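Acetyl-CoA acetyltransferase (Bacillus anthracis, PDB 3SS6) probably catalyses the thiolase reaction, the reversible condensation of two acetyl-CoA molecules to acetoacetyl-CoA and free CoA. Local coordinates at residues V149-D152 and I157-G160. Numbering follows the deposited sequence.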
ATOM      1  N   VAL A 149     -10.988   8.864 -11.416  1.00 17.04           N
ATOM      2  CA  VAL A 149     -11.936   8.794 -12.519  1.00 21.01           C
ATOM      3  C   VAL A 149     -12.705  10.116 -12.656  1.00 20.83           C
ATOM      4  O   VAL A 149     -13.272  10.402 -13.715  1.00 24.09           O
ATOM      5  CB  VAL A 149     -12.858   7.546 -12.384  1.00 24.02           C
ATOM      6  CG1 VAL A 149     -14.051   7.829 -11.486  1.00 19.66           C
ATOM      7  CG2 VAL A 149     -13.303   7.039 -13.750  1.00 28.79           C
ATOM      8  N   LEU A 150     -12.695  10.932 -11.598  1.00 18.67           N
ATOM      9  CA  LEU A 150     -13.313  12.262 -11.620  1.00 21.89           C
ATOM     10  C   LEU A 150     -12.380  13.347 -12.134  1.00 21.71           C
ATOM     11  O   LEU A 150     -12.759  14.513 -12.192  1.00 23.25           O
ATOM     12  CB  LEU A 150     -13.773  12.678 -10.216  1.00 24.84           C
ATOM     13  CG  LEU A 150     -14.739  11.775  -9.455  1.00 29.64           C
ATOM     14  CD1 LEU A 150     -14.938  12.295  -8.033  1.00 30.80           C
ATOM     15  CD2 LEU A 150     -16.055  11.680 -10.182  1.00 32.96           C
ATOM     16  N   GLU A 151     -11.148  12.975 -12.468  1.00 18.54           N
ATOM     17  CA  GLU A 151     -10.168  13.936 -12.955  1.00 17.43           C
ATOM     18  C   GLU A 151      -9.947  13.731 -14.442  1.00 18.08           C
ATOM     19  O   GLU A 151      -9.698  12.612 -14.884  1.00 19.91           O
ATOM     20  CB  GLU A 151      -8.835  13.748 -12.210  1.00 20.13           C
ATOM     21  CG  GLU A 151      -7.783  14.754 -12.588  1.00 22.07           C
ATOM     22  CD  GLU A 151      -6.431  14.504 -11.919  1.00 30.81           C
ATOM     23  OE1 GLU A 151      -6.241  13.438 -11.289  1.00 29.30           O
ATOM     24  OE2 GLU A 151      -5.556  15.384 -12.033  1.00 34.76           O
ATOM     25  N   ASP A 152     -10.011  14.799 -15.227  1.00 18.16           N
ATOM     26  CA  ASP A 152      -9.765  14.639 -16.659  1.00 18.00           C
ATOM     27  C   ASP A 152      -8.341  14.129 -16.914  1.00 18.89           C
ATOM     28  O   ASP A 152      -7.386  14.643 -16.349  1.00 19.61           O
ATOM     29  CB  ASP A 152      -9.987  15.953 -17.391  1.00 21.05           C
ATOM     30  CG  ASP A 152      -9.823  15.801 -18.874  1.00 24.77           C
ATOM     31  OD1 ASP A 152      -8.693  16.002 -19.355  1.00 25.36           O
ATOM     32  OD2 ASP A 152     -10.817  15.447 -19.544  1.00 24.43           O
ATOM     33  N   ILE A 157      -7.877  18.276 -14.421  1.00 24.58           N
ATOM     34  CA  ILE A 157      -8.791  19.085 -13.622  1.00 24.42           C
ATOM     35  C   ILE A 157     -10.000  18.239 -13.286  1.00 24.22           C
ATOM     36  O   ILE A 157     -10.365  17.344 -14.050  1.00 22.75           O
ATOM     37  CB  ILE A 157      -9.251  20.332 -14.382  1.00 27.91           C
ATOM     38  CG1 ILE A 157      -9.934  19.929 -15.692  1.00 28.43           C
ATOM     39  CG2 ILE A 157      -8.063  21.254 -14.651  1.00 29.90           C
ATOM     40  CD1 ILE A 157     -10.328  21.098 -16.560  1.00 37.89           C
ATOM     41  N   MET A 158     -10.622  18.504 -12.139  1.00 22.59           N
ATOM     42  CA  MET A 158     -11.765  17.702 -11.715  1.00 25.47           C
ATOM     43  C   MET A 158     -13.015  18.048 -12.529  1.00 20.21           C
ATOM     44  O   MET A 158     -13.133  19.146 -13.065  1.00 25.72           O
ATOM     45  CB  MET A 158     -12.035  17.904 -10.221  1.00 25.67           C
ATOM     46  CG  MET A 158     -10.834  17.633  -9.330  1.00 28.24           C
ATOM     47  SD  MET A 158     -10.230  15.927  -9.409  1.00 30.61           S
ATOM     48  CE  MET A 158     -11.615  15.019  -8.743  1.00 25.26           C
ATOM     49  N   MET A 159     -13.951  17.111 -12.618  1.00 20.96           N
ATOM     50  CA  MET A 159     -15.203  17.379 -13.320  1.00 19.80           C
ATOM     51  C   MET A 159     -15.873  18.645 -12.779  1.00 25.24           C
ATOM     52  O   MET A 159     -16.490  19.397 -13.535  1.00 27.33           O
ATOM     53  CB  MET A 159     -16.156  16.193 -13.198  1.00 21.64           C
ATOM     54  CG  MET A 159     -15.670  14.896 -13.860  1.00 24.67           C
ATOM     55  SD  MET A 159     -15.356  15.079 -15.631  1.00 28.80           S
ATOM     56  CE  MET A 159     -13.567  15.219 -15.629  1.00 30.44           C
ATOM     57  N   GLY A 160     -15.741  18.885 -11.476  1.00 24.10           N
ATOM     58  CA  GLY A 160     -16.325  20.068 -10.856  1.00 22.55           C
ATOM     59  C   GLY A 160     -15.752  21.365 -11.393  1.00 25.21           C
ATOM     60  O   GLY A 160     -16.448  22.384 -11.485  1.00 25.49           O
TER
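Glu151 and Met158 face each other as the non-hydrogen-bonded pair of an isolated antiparallel beta-bridge, which closes a loop in the thiolase N-terminal domain between helix 145-149 and the start of helix 159-170. Two backbone hydrogen bonds flank the pair: Met159 N reaches Leu150 O at 2.9 Å with a bent N-H...O angle of 148°, while the bond from Asp152 N to Ile157 O, at 2.8 Å, is almost straight (172°). Met158 is the N-cap residue, so the first of these bonds uses an amide at the helix start.

The packing is tightest around Leu150 O. Each methionine chain folds back on itself beyond CG, leaving Met158 CE 3.7 Å and Met159 CE 3.6 Å from Leu150 O, over opposite faces of that carbonyl. Met159 CG comes nearer still, 3.4 Å from Leu150 O, and Met158 CE rests 3.5 Å from Leu150 CB. On the buried side, Met159 CE also packs against Asp152 N, and the Met159 side chain touches Phe321 in the Asn-Glu-Ala-Phe sequence characteristic of thiolases. Asp152 OD1 accepts bonds from Ile154 N and His155 N, tying the intervening turn to the bridge.

The outer part of the partly exposed side is looser. Ile157 turns its side chain away from the bridge, and Glu151 extends with CG anti to the backbone N (chi1 -176°), its carboxylate leading to a long, weak ion pair with Arg143. Here Met158 SD stands 3.8 Å from Glu151 CB, and Glu151 CG comes no nearer to segment 157-160 than 3.9 Å, at Ile157 O.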